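Local coordinates for protein halogenase (Chondromyces crocatus, PDB 3E1T) that binds flavin-adenine dinucleotide and, as a flavin-dependent halogenase of the tryptophan halogenase family, probably chlorinates a precursor or intermediate of the myxobacterial product chondrochloren, at residues 200-203 with 204-208; 301-304 with 305-309; 352-355 with 356-359. All coordinates share one frame; numbering follows the deposited sequence.

Contact 1 of 3, residues 200-203 with 204-208; sequences KRLP and APRQG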
ATOM      1  N   LYS A 200      17.517  -5.907  18.222  1.00 42.48           N
ATOM      2  CA  LYS A 200      16.681  -6.621  19.170  1.00 43.01           C
ATOM      3  C   LYS A 200      15.306  -6.913  18.592  1.00 43.06           C
ATOM      4  O   LYS A 200      14.946  -6.423  17.513  1.00 42.41           O
ATOM      5  CB  LYS A 200      16.544  -5.834  20.476  1.00 43.29           C
ATOM      6  CG  LYS A 200      17.877  -5.464  21.127  1.00 44.73           C
ATOM      7  CD  LYS A 200      17.750  -5.356  22.635  1.00 45.56           C
ATOM      8  CE  LYS A 200      16.874  -4.184  23.043  1.00 47.24           C
ATOM      9  NZ  LYS A 200      16.494  -4.256  24.481  1.00 48.60           N
ATOM     10  N   ARG A 201      14.542  -7.711  19.328  1.00 43.29           N
ATOM     11  CA  ARG A 201      13.204  -8.106  18.924  1.00 43.76           C
ATOM     12  C   ARG A 201      12.187  -7.840  20.033  1.00 44.18           C
ATOM     13  O   ARG A 201      12.548  -7.681  21.207  1.00 44.07           O
ATOM     14  CB  ARG A 201      13.197  -9.584  18.531  1.00 43.69           C
ATOM     15  CG  ARG A 201      14.128  -9.929  17.361  1.00 44.46           C
ATOM     16  CD  ARG A 201      13.361  -9.882  16.059  1.00 44.89           C
ATOM     17  NE  ARG A 201      14.198  -9.967  14.860  1.00 45.15           N
ATOM     18  CZ  ARG A 201      14.797  -8.928  14.282  1.00 43.72           C
ATOM     19  NH1 ARG A 201      14.690  -7.716  14.802  1.00 42.90           N
ATOM     20  NH2 ARG A 201      15.496  -9.102  13.175  1.00 44.64           N
ATOM     21  N   LEU A 202      10.914  -7.780  19.647  1.00 44.42           N
ATOM     22  CA  LEU A 202       9.814  -7.662  20.599  1.00 44.83           C
ATOM     23  C   LEU A 202       9.726  -8.915  21.484  1.00 45.20           C
ATOM     24  O   LEU A 202      10.132 -10.005  21.055  1.00 45.26           O
ATOM     25  CB  LEU A 202       8.489  -7.407  19.867  1.00 44.63           C
ATOM     26  CG  LEU A 202       8.290  -6.023  19.220  1.00 44.51           C
ATOM     27  CD1 LEU A 202       7.102  -6.045  18.281  1.00 44.43           C
ATOM     28  CD2 LEU A 202       8.129  -4.899  20.248  1.00 43.66           C
ATOM     29  N   PRO A 203       9.192  -8.763  22.714  1.00 45.55           N
ATOM     30  CA  PRO A 203       9.161  -9.831  23.720  1.00 45.84           C
ATOM     31  C   PRO A 203       8.188 -10.958  23.396  1.00 46.42           C
ATOM     32  O   PRO A 203       7.597 -10.980  22.315  1.00 46.36           O
ATOM     33  CB  PRO A 203       8.671  -9.116  24.993  1.00 45.86           C
ATOM     34  CG  PRO A 203       8.658  -7.663  24.696  1.00 45.78           C
ATOM     35  CD  PRO A 203       8.573  -7.520  23.213  1.00 45.49           C
ATOM     36  N   ALA A 204       8.035 -11.876  24.358  1.00 46.80           N
ATOM     37  CA  ALA A 204       6.962 -12.880  24.384  1.00 46.66           C
ATOM     38  C   ALA A 204       7.003 -13.756  23.136  1.00 46.81           C
ATOM     39  O   ALA A 204       8.105 -14.104  22.691  1.00 47.05           O
ATOM     40  CB  ALA A 204       5.608 -12.201  24.568  1.00 46.65           C
ATOM     41  N   PRO A 205       5.824 -14.129  22.571  1.00 46.53           N
ATOM     42  CA  PRO A 205       5.822 -14.773  21.260  1.00 46.52           C
ATOM     43  C   PRO A 205       5.678 -13.758  20.107  1.00 46.53           C
ATOM     44  O   PRO A 205       5.277 -14.128  19.004  1.00 46.84           O
ATOM     45  CB  PRO A 205       4.583 -15.662  21.329  1.00 46.58           C
ATOM     46  CG  PRO A 205       3.630 -14.911  22.212  1.00 46.10           C
ATOM     47  CD  PRO A 205       4.452 -14.011  23.105  1.00 46.72           C
ATOM     48  N   ARG A 206       6.006 -12.496  20.374  1.00 46.13           N
ATOM     49  CA  ARG A 206       5.735 -11.403  19.448  1.00 45.46           C
ATOM     50  C   ARG A 206       6.964 -10.917  18.687  1.00 44.79           C
ATOM     51  O   ARG A 206       6.959  -9.801  18.155  1.00 44.47           O
ATOM     52  CB  ARG A 206       5.113 -10.230  20.204  1.00 45.70           C
ATOM     53  CG  ARG A 206       3.625 -10.370  20.455  1.00 47.37           C
ATOM     54  CD  ARG A 206       3.152  -9.459  21.577  1.00 50.02           C
ATOM     55  NE  ARG A 206       3.764  -8.128  21.541  1.00 52.27           N
ATOM     56  CZ  ARG A 206       4.481  -7.587  22.528  1.00 53.09           C
ATOM     57  NH1 ARG A 206       4.694  -8.253  23.662  1.00 54.15           N
ATOM     58  NH2 ARG A 206       4.982  -6.365  22.383  1.00 52.32           N
ATOM     59  N   GLN A 207       8.003 -11.748  18.623  1.00 43.78           N
ATOM     60  CA  GLN A 207       9.265 -11.361  17.979  1.00 43.32           C
ATOM     61  C   GLN A 207       9.087 -10.903  16.528  1.00 42.87           C
ATOM     62  O   GLN A 207       9.863 -10.086  16.037  1.00 42.54           O
ATOM     63  CB  GLN A 207      10.282 -12.507  18.019  1.00 43.54           C
ATOM     64  CG  GLN A 207      10.648 -13.007  19.414  1.00 44.04           C
ATOM     65  CD  GLN A 207       9.807 -14.195  19.845  1.00 45.47           C
ATOM     66  OE1 GLN A 207       8.582 -14.181  19.712  1.00 45.23           O
ATOM     67  NE2 GLN A 207      10.466 -15.243  20.360  1.00 45.35           N
ATOM     68  N   GLY A 208       8.066 -11.439  15.857  1.00 42.58           N
ATOM     69  CA  GLY A 208       7.855 -11.221  14.423  1.00 42.30           C
ATOM     70  C   GLY A 208       6.836 -10.147  14.102  1.00 42.21           C
ATOM     71  O   GLY A 208       6.558  -9.878  12.921  1.00 42.60           O
TER
HETATM   72  O   HOH W   1      10.507  -7.659  16.750  1.00 35.77           O

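Contact 2 of 3, residues 301-304 with 305-309; sequences VGDA and ACFVD. With FAD (flavin-adenine dinucleotide), chain C.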
ATOM      1  N   VAL A 301      -4.016  -0.320 -11.286  1.00 26.14           N
ATOM      2  CA  VAL A 301      -4.078  -1.115 -10.048  1.00 26.88           C
ATOM      3  C   VAL A 301      -2.888  -0.777  -9.174  1.00 26.39           C
ATOM      4  O   VAL A 301      -1.834  -0.361  -9.676  1.00 25.98           O
ATOM      5  CB  VAL A 301      -4.150  -2.664 -10.298  1.00 27.60           C
ATOM      6  CG1 VAL A 301      -5.373  -3.056 -11.112  1.00 28.46           C
ATOM      7  CG2 VAL A 301      -2.926  -3.156 -10.955  1.00 29.42           C
ATOM      8  N   GLY A 302      -3.061  -0.948  -7.866  1.00 25.83           N
ATOM      9  CA  GLY A 302      -1.975  -0.772  -6.923  1.00 25.58           C
ATOM     10  C   GLY A 302      -1.517   0.665  -6.826  1.00 25.45           C
ATOM     11  O   GLY A 302      -2.326   1.576  -6.949  1.00 24.89           O
ATOM     12  N   ASP A 303      -0.211   0.863  -6.642  1.00 24.91           N
ATOM     13  CA  ASP A 303       0.330   2.194  -6.415  1.00 25.02           C
ATOM     14  C   ASP A 303       0.163   3.102  -7.630  1.00 25.74           C
ATOM     15  O   ASP A 303       0.227   4.331  -7.504  1.00 25.61           O
ATOM     16  CB  ASP A 303       1.801   2.122  -6.068  1.00 25.47           C
ATOM     17  CG  ASP A 303       2.067   1.772  -4.618  1.00 26.16           C
ATOM     18  OD1 ASP A 303       1.139   1.384  -3.869  1.00 28.02           O
ATOM     19  OD2 ASP A 303       3.251   1.876  -4.247  1.00 27.62           O
ATOM     20  N   ALA A 304      -0.021   2.513  -8.806  1.00 26.01           N
ATOM     21  CA  ALA A 304      -0.299   3.314 -10.009  1.00 25.77           C
ATOM     22  C   ALA A 304      -1.586   4.098  -9.835  1.00 25.44           C
ATOM     23  O   ALA A 304      -1.689   5.223 -10.310  1.00 26.50           O
ATOM     24  CB  ALA A 304      -0.389   2.411 -11.244  1.00 26.36           C
ATOM     25  N   ALA A 305      -2.574   3.497  -9.169  1.00 25.00           N
ATOM     26  CA  ALA A 305      -3.866   4.126  -8.923  1.00 24.18           C
ATOM     27  C   ALA A 305      -3.886   5.052  -7.689  1.00 24.92           C
ATOM     28  O   ALA A 305      -4.302   6.212  -7.770  1.00 24.30           O
ATOM     29  CB  ALA A 305      -4.928   3.063  -8.776  1.00 24.53           C
ATOM     30  N   CYS A 306      -3.474   4.523  -6.540  1.00 24.91           N
ATOM     31  CA  CYS A 306      -3.603   5.263  -5.288  1.00 25.56           C
ATOM     32  C   CYS A 306      -2.759   4.639  -4.199  1.00 25.95           C
ATOM     33  O   CYS A 306      -2.383   3.468  -4.287  1.00 26.02           O
ATOM     34  CB  CYS A 306      -5.073   5.333  -4.839  1.00 25.15           C
ATOM     35  SG  CYS A 306      -5.786   3.732  -4.430  1.00 26.76           S
ATOM     36  N   PHE A 307      -2.445   5.442  -3.184  1.00 25.79           N
ATOM     37  CA  PHE A 307      -1.743   4.967  -1.989  1.00 25.61           C
ATOM     38  C   PHE A 307      -2.060   5.904  -0.805  1.00 24.81           C
ATOM     39  O   PHE A 307      -2.179   7.114  -0.989  1.00 23.26           O
ATOM     40  CB  PHE A 307      -0.230   4.877  -2.224  1.00 26.44           C
ATOM     41  CG  PHE A 307       0.532   4.346  -1.038  1.00 27.34           C
ATOM     42  CD1 PHE A 307       0.383   3.017  -0.636  1.00 27.81           C
ATOM     43  CD2 PHE A 307       1.362   5.186  -0.298  1.00 28.75           C
ATOM     44  CE1 PHE A 307       1.064   2.536   0.472  1.00 26.90           C
ATOM     45  CE2 PHE A 307       2.043   4.716   0.813  1.00 28.07           C
ATOM     46  CZ  PHE A 307       1.903   3.383   1.191  1.00 28.58           C
ATOM     47  N   VAL A 308      -2.217   5.337   0.393  1.00 23.75           N
ATOM     48  CA  VAL A 308      -2.459   6.154   1.601  1.00 23.51           C
ATOM     49  C   VAL A 308      -1.165   6.545   2.348  1.00 23.04           C
ATOM     50  O   VAL A 308      -0.689   7.664   2.200  1.00 23.41           O
ATOM     51  CB  VAL A 308      -3.472   5.502   2.578  1.00 23.61           C
ATOM     52  CG1 VAL A 308      -3.866   6.523   3.671  1.00 23.81           C
ATOM     53  CG2 VAL A 308      -4.729   5.037   1.828  1.00 23.31           C
ATOM     54  N   ASP A 309      -0.614   5.629   3.148  1.00 23.22           N
ATOM     55  CA  ASP A 309       0.499   5.920   4.061  1.00 24.47           C
ATOM     56  C   ASP A 309       0.918   4.585   4.674  1.00 24.49           C
ATOM     57  O   ASP A 309       0.093   3.693   4.787  1.00 25.81           O
ATOM     58  CB  ASP A 309       0.047   6.929   5.153  1.00 23.99           C
ATOM     59  CG  ASP A 309       1.188   7.424   6.025  1.00 25.61           C
ATOM     60  OD1 ASP A 309       1.930   8.343   5.607  1.00 28.92           O
ATOM     61  OD2 ASP A 309       1.343   6.898   7.153  1.00 28.35           O
TER
HETATM   62  PA  FAD C 600       5.290  -2.033  -7.253  1.00 27.39           P
HETATM   63  O1A FAD C 600       5.579  -2.975  -6.113  1.00 28.07           O
HETATM   64  O2A FAD C 600       5.969  -0.710  -7.168  1.00 26.90           O
HETATM   65  O5B FAD C 600       5.764  -2.768  -8.610  1.00 26.81           O
HETATM   66  C5B FAD C 600       5.575  -2.169  -9.882  1.00 28.95           C
HETATM   67  C4B FAD C 600       6.517  -2.821 -10.898  1.00 31.44           C
HETATM   68  O4B FAD C 600       6.440  -2.171 -12.150  1.00 31.30           O
HETATM   69  C3B FAD C 600       7.970  -2.718 -10.445  1.00 33.36           C
HETATM   70  O3B FAD C 600       8.511  -4.021 -10.429  1.00 36.68           O
HETATM   71  C2B FAD C 600       8.657  -1.878 -11.502  1.00 33.90           C
HETATM   72  O2B FAD C 600       9.924  -2.400 -11.788  1.00 31.82           O
HETATM   73  C1B FAD C 600       7.727  -2.019 -12.693  1.00 33.58           C
HETATM   74  N9A FAD C 600       7.709  -0.876 -13.624  1.00 35.59           N
HETATM   75  C8A FAD C 600       7.788   0.466 -13.351  1.00 35.61           C
HETATM   76  N7A FAD C 600       7.704   1.135 -14.525  1.00 36.82           N
HETATM   77  C5A FAD C 600       7.559   0.245 -15.537  1.00 36.30           C
HETATM   78  C6A FAD C 600       7.437   0.372 -16.929  1.00 35.67           C
HETATM   79  N6A FAD C 600       7.578   1.555 -17.540  1.00 35.08           N
HETATM   80  N1A FAD C 600       7.300  -0.765 -17.691  1.00 34.72           N
HETATM   81  C2A FAD C 600       7.316  -2.011 -17.118  1.00 35.06           C
HETATM   82  N3A FAD C 600       7.449  -2.122 -15.751  1.00 35.80           N
HETATM   83  C4A FAD C 600       7.561  -1.020 -14.976  1.00 35.76           C
HETATM   84  N1  FAD C 600       3.001  -1.886   1.836  1.00 26.79           N
HETATM   85  C2  FAD C 600       2.763  -2.971   2.634  1.00 27.58           C
HETATM   86  O2  FAD C 600       1.929  -3.791   2.260  1.00 27.48           O
HETATM   87  N3  FAD C 600       3.446  -3.101   3.831  1.00 27.48           N
HETATM   88  C4  FAD C 600       4.382  -2.150   4.223  1.00 28.11           C
HETATM   89  O4  FAD C 600       5.009  -2.274   5.278  1.00 28.29           O
HETATM   90  C4X FAD C 600       4.612  -1.043   3.417  1.00 28.01           C
HETATM   91  N5  FAD C 600       5.534  -0.076   3.772  1.00 27.79           N
HETATM   92  C5X FAD C 600       5.749   1.010   2.945  1.00 27.53           C
HETATM   93  C6  FAD C 600       6.672   2.000   3.298  1.00 27.51           C
HETATM   94  C7  FAD C 600       6.881   3.100   2.452  1.00 27.65           C
HETATM   95  C7M FAD C 600       7.705   4.255   2.948  1.00 25.87           C
HETATM   96  C8  FAD C 600       6.165   3.215   1.254  1.00 27.39           C
HETATM   97  C8M FAD C 600       6.207   4.475   0.419  1.00 27.78           C
HETATM   98  C9  FAD C 600       5.258   2.221   0.905  1.00 27.85           C
HETATM   99  C9A FAD C 600       5.040   1.121   1.742  1.00 27.85           C
HETATM  100  N10 FAD C 600       4.136   0.145   1.366  1.00 27.92           N
HETATM  101  C10 FAD C 600       3.913  -0.928   2.203  1.00 27.86           C
HETATM  102  C1' FAD C 600       3.450   0.202   0.012  1.00 28.31           C
HETATM  103  C2' FAD C 600       4.025  -0.768  -1.026  1.00 29.21           C
HETATM  104  O2' FAD C 600       5.351  -0.367  -1.307  1.00 28.68           O
HETATM  105  C3' FAD C 600       3.207  -0.733  -2.326  1.00 27.50           C
HETATM  106  O3' FAD C 600       1.838  -0.528  -2.053  1.00 28.41           O
HETATM  107  C4' FAD C 600       3.275  -2.008  -3.167  1.00 28.28           C
HETATM  108  O4' FAD C 600       4.609  -2.240  -3.561  1.00 27.62           O
HETATM  109  C5' FAD C 600       2.401  -1.840  -4.410  1.00 26.01           C
HETATM  110  O5' FAD C 600       2.703  -2.846  -5.337  1.00 27.86           O
HETATM  111  P   FAD C 600       2.500  -2.616  -6.914  1.00 25.76           P
HETATM  112  O1P FAD C 600       2.393  -3.965  -7.592  1.00 26.39           O
HETATM  113  O2P FAD C 600       1.266  -1.811  -7.175  1.00 22.01           O
HETATM  114  O3P FAD C 600       3.733  -1.729  -7.374  1.00 23.76           O

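Contact 3 of 3, residues 352-355 with 356-359; sequences RREY and GNFY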
ATOM      1  N   ARG A 352     -12.221   2.052  -4.290  1.00 25.79           N
ATOM      2  CA  ARG A 352     -12.347   3.328  -3.586  1.00 26.04           C
ATOM      3  C   ARG A 352     -12.900   3.113  -2.166  1.00 26.62           C
ATOM      4  O   ARG A 352     -12.539   3.838  -1.239  1.00 26.79           O
ATOM      5  CB  ARG A 352     -13.261   4.289  -4.358  1.00 25.78           C
ATOM      6  CG  ARG A 352     -12.620   4.900  -5.592  1.00 25.80           C
ATOM      7  CD  ARG A 352     -13.462   6.009  -6.256  1.00 25.78           C
ATOM      8  NE  ARG A 352     -12.740   6.505  -7.427  1.00 25.74           N
ATOM      9  CZ  ARG A 352     -11.722   7.364  -7.386  1.00 26.88           C
ATOM     10  NH1 ARG A 352     -11.328   7.896  -6.232  1.00 26.14           N
ATOM     11  NH2 ARG A 352     -11.105   7.715  -8.511  1.00 26.85           N
ATOM     12  N   ARG A 353     -13.767   2.115  -2.006  1.00 26.90           N
ATOM     13  CA  ARG A 353     -14.323   1.790  -0.694  1.00 27.69           C
ATOM     14  C   ARG A 353     -13.236   1.313   0.258  1.00 27.99           C
ATOM     15  O   ARG A 353     -13.176   1.782   1.396  1.00 27.68           O
ATOM     16  CB  ARG A 353     -15.443   0.755  -0.797  1.00 27.86           C
ATOM     17  CG  ARG A 353     -16.729   1.359  -1.266  1.00 29.94           C
ATOM     18  CD  ARG A 353     -17.734   0.328  -1.763  1.00 34.29           C
ATOM     19  NE  ARG A 353     -18.448  -0.351  -0.683  1.00 36.18           N
ATOM     20  CZ  ARG A 353     -19.439   0.181   0.033  1.00 38.41           C
ATOM     21  NH1 ARG A 353     -19.839   1.429  -0.173  1.00 40.96           N
ATOM     22  NH2 ARG A 353     -20.027  -0.534   0.979  1.00 39.70           N
ATOM     23  N   GLU A 354     -12.375   0.405  -0.209  1.00 27.28           N
ATOM     24  CA  GLU A 354     -11.312  -0.132   0.629  1.00 27.61           C
ATOM     25  C   GLU A 354     -10.203   0.908   0.888  1.00 27.32           C
ATOM     26  O   GLU A 354      -9.699   1.015   2.012  1.00 26.85           O
ATOM     27  CB  GLU A 354     -10.741  -1.424   0.031  1.00 28.07           C
ATOM     28  CG  GLU A 354      -9.694  -2.136   0.905  1.00 29.25           C
ATOM     29  CD  GLU A 354     -10.272  -2.849   2.159  1.00 32.44           C
ATOM     30  OE1 GLU A 354     -11.507  -2.846   2.397  1.00 32.47           O
ATOM     31  OE2 GLU A 354      -9.462  -3.424   2.908  1.00 32.90           O
ATOM     32  N   TYR A 355      -9.832   1.653  -0.154  1.00 26.86           N
ATOM     33  CA  TYR A 355      -8.882   2.767  -0.035  1.00 27.51           C
ATOM     34  C   TYR A 355      -9.404   3.835   0.941  1.00 27.85           C
ATOM     35  O   TYR A 355      -8.645   4.324   1.790  1.00 28.34           O
ATOM     36  CB  TYR A 355      -8.595   3.382  -1.414  1.00 27.46           C
ATOM     37  CG  TYR A 355      -7.941   4.748  -1.395  1.00 27.15           C
ATOM     38  CD1 TYR A 355      -6.551   4.885  -1.271  1.00 26.87           C
ATOM     39  CD2 TYR A 355      -8.709   5.908  -1.529  1.00 27.10           C
ATOM     40  CE1 TYR A 355      -5.950   6.160  -1.264  1.00 26.57           C
ATOM     41  CE2 TYR A 355      -8.119   7.180  -1.514  1.00 27.12           C
ATOM     42  CZ  TYR A 355      -6.752   7.290  -1.378  1.00 26.99           C
ATOM     43  OH  TYR A 355      -6.191   8.535  -1.383  1.00 28.96           O
ATOM     44  N   GLY A 356     -10.684   4.182   0.798  1.00 27.84           N
ATOM     45  CA  GLY A 356     -11.380   5.141   1.665  1.00 28.40           C
ATOM     46  C   GLY A 356     -11.451   4.733   3.129  1.00 29.12           C
ATOM     47  O   GLY A 356     -11.271   5.567   4.032  1.00 29.58           O
ATOM     48  N   ASN A 357     -11.725   3.456   3.363  1.00 28.75           N
ATOM     49  CA  ASN A 357     -11.723   2.882   4.706  1.00 28.31           C
ATOM     50  C   ASN A 357     -10.381   3.069   5.417  1.00 28.07           C
ATOM     51  O   ASN A 357     -10.338   3.465   6.581  1.00 28.06           O
ATOM     52  CB  ASN A 357     -12.084   1.397   4.654  1.00 28.44           C
ATOM     53  CG  ASN A 357     -13.588   1.162   4.506  1.00 29.17           C
ATOM     54  OD1 ASN A 357     -14.367   2.093   4.526  1.00 30.87           O
ATOM     55  ND2 ASN A 357     -13.984  -0.092   4.348  1.00 28.90           N
ATOM     56  N   PHE A 358      -9.292   2.778   4.719  1.00 27.22           N
ATOM     57  CA  PHE A 358      -7.959   2.987   5.278  1.00 27.31           C
ATOM     58  C   PHE A 358      -7.612   4.465   5.426  1.00 27.03           C
ATOM     59  O   PHE A 358      -7.026   4.864   6.441  1.00 27.32           O
ATOM     60  CB  PHE A 358      -6.897   2.263   4.456  1.00 27.40           C
ATOM     61  CG  PHE A 358      -6.711   0.826   4.841  1.00 28.27           C
ATOM     62  CD1 PHE A 358      -5.887   0.488   5.927  1.00 29.26           C
ATOM     63  CD2 PHE A 358      -7.354  -0.187   4.143  1.00 26.63           C
ATOM     64  CE1 PHE A 358      -5.707  -0.835   6.309  1.00 29.30           C
ATOM     65  CE2 PHE A 358      -7.177  -1.524   4.516  1.00 29.41           C
ATOM     66  CZ  PHE A 358      -6.338  -1.851   5.594  1.00 28.51           C
ATOM     67  N   TYR A 359      -7.944   5.269   4.416  1.00 26.28           N
ATOM     68  CA  TYR A 359      -7.687   6.703   4.461  1.00 26.08           C
ATOM     69  C   TYR A 359      -8.324   7.323   5.704  1.00 26.39           C
ATOM     70  O   TYR A 359      -7.662   8.008   6.478  1.00 26.42           O
ATOM     71  CB  TYR A 359      -8.196   7.425   3.194  1.00 25.65           C
ATOM     72  CG  TYR A 359      -7.624   8.844   3.053  1.00 25.44           C
ATOM     73  CD1 TYR A 359      -6.510   9.081   2.257  1.00 23.48           C
ATOM     74  CD2 TYR A 359      -8.177   9.929   3.746  1.00 23.83           C
ATOM     75  CE1 TYR A 359      -5.969  10.354   2.131  1.00 23.12           C
ATOM     76  CE2 TYR A 359      -7.640  11.219   3.622  1.00 23.80           C
ATOM     77  CZ  TYR A 359      -6.531  11.416   2.813  1.00 24.81           C
ATOM     78  OH  TYR A 359      -5.971  12.667   2.665  1.00 25.04           O
TER

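Contact 1 of 3, residues 200-203 with 204-208
Pro203 and Arg206 close a type II' beta turn, in which the amide N of Arg206 donates to the carbonyl O of Pro203 over 2.9 Å. Ala204 takes the second place of the turn with a positive phi of 59°, and Pro205 the third. Beyond the turn the two arms stay close: CA of Gln207 offers its hydrogen to the carbonyl O of Leu202 in a CA-H...O contact of 3.5 Å. A water ties the arms once more, accepting from Leu202 N and donating to Gln207 O at 2.6 Å.

The Arg206 side chain folds back against the Pro203 ring. A bend at chi3 (41°) brings its guanidinium obliquely across Pro203, where NH2 lies 3.9 Å from Pro203 CD and NH1 a little further off. The same NH2 passes Leu202 CD2 at 4.1 Å, and its hydrogen bond goes to Thr80 OG1 on strand 75-82. This is the loop that joins strands 189-197 and 210-215 of the large mixed sheet, and it sits at the surface of the protein; its one buried side chain is Leu202, which also touches Tyr265 of helix 260-266. Leu202 CB packs against the carbonyl O of Arg206, 3.3 Å away.

Earlier on the first arm, Arg201 runs past Gln207, its CD 3.5 Å from Gln207 O. A kink at chi2 (-94°) carries the guanidinium off toward Ser226 O in the loop after strand 218-224, which takes NH2, and Thr230 OG1 on strand 229-237, which takes NH1; NH1 also makes a weak bond back to Lys200 O.

Contact 2 of 3, residues 301-304 with 305-309
Asp303 holds the flavin-adenine dinucleotide at two points, while Gly302 O ties the turn behind it. The FAD hydroxyl O3' donates to Asp303 OD1 over 2.7 Å, and the backbone N of Asp303 donates to the phosphate oxygen O2P at 3.1 Å. A Gly-Asp pair after a strand of the parallel sheet, gripping ribityl and phosphate together, is consistent with the Gly-Asp FAD-binding motif of flavoprotein monooxygenases and their halogenase relatives. The carboxylate gets there with CG set beside the backbone N (chi1 -81°), which lays OD1 and OD2 along the ribityl C3'.

Gly302 passes close to the same phosphate: with no side chain and a positive phi of 68°, it brings its CA to 3.4 Å from O2P. Its carbonyl O takes two donors from the chain ahead. Cys306 N comes in the carbonyl plane at 3.2 Å and nearly straight, while Ala305 N, at 2.9 Å, stands above that plane and is more bent. The Ala305 bond closes the short 3-10 turn at 303-304, which leads from strand 298-300 into strand 306-307, and the Cys306 bond extends the hold by one residue. Outside the turn, Tyr288 OH binds Asp303 O and Ser322 OG binds Gly302 N.

Further out the contact is packing. Ala305 CB lies against Gly302 O, and both Ala305 and Cys306 meet Tyr351 of helix 340-368. Phe307 swings its ring to the cofactor with CG anti to the backbone N (chi1 -178°). Its CD1 passes Asp303 OD1 at 3.7 Å, and beyond that Phe307 CE1 reaches FAD C1' at 3.4 Å, with CZ 3.6 Å from FAD C9 at the rim of the isoalloxazine.

Contact 3 of 3, residues 352-355 with 356-359
Tyr355 and Tyr359 lie side by side on the buried flank of the helix, pointing the same way, one turn apart. Their rings meet obliquely, planes at 45° and centroids 6.0 Å apart, and Tyr355 OH comes to 3.7 Å from Tyr359 CD1. Each side chain has CG anti to the backbone N (chi1 164° and -165°), and the one-turn spacing puts them on one side. Tyr355 is wedged against Val308, Cys289 and Gln473; Tyr359 meets Phe187 edge-to-face and bonds through OH to Ser184 OG and Gln463 O. Gly356 N bonds to Arg352 O at 2.8 Å.

A different flank carries Glu354 and Phe358, also side by side. Glu354 bends at chi2, setting OE2 at the edge of the Phe358 ring, 3.4 Å from CE2 and near the ring plane, with the carboxylate turned steeply against the ring. That oxygen also takes a hydrogen bond from His317 NE2 on helix 315-333, which helps to hold the carboxylate.

The solvent side is looser. Exposed Asn357 crosses Glu354 at about a right angle, and its ND2 stays 4.2 Å from Glu354 OE1, while its CG rests on the carbonyl O of Arg353.

Four successive i to i+4 bonds, from Gly356, Asn357, Phe358 and Tyr359 back to Arg352, Arg353, Glu354 and Tyr355, make this a regular alpha-helical stretch of the long helix 340-368, buried on its tyrosine flank and open at Asn357.

The three contacts follow one another along the chain in the order 200-208, 301-309, 352-359. Contact 1 sits at the surface, in a loop of the large mixed sheet, its centre 31 Å from that of contact 2 and 30 Å from that of contact 3; the nearest atoms in either case are about 17 Å apart. Contacts 2 and 3 do touch, with centres 11 Å apart: Cys306 SG lies 3.4 Å from Tyr355 CD1, and Val308 packs on both tyrosines of 352-359. Helix 340-368 thus backs the FAD-binding turn that leads into strand 306-307, whereas 200-208 lies apart from the cofactor, the Leu202 side chain being about 14 Å from FAD.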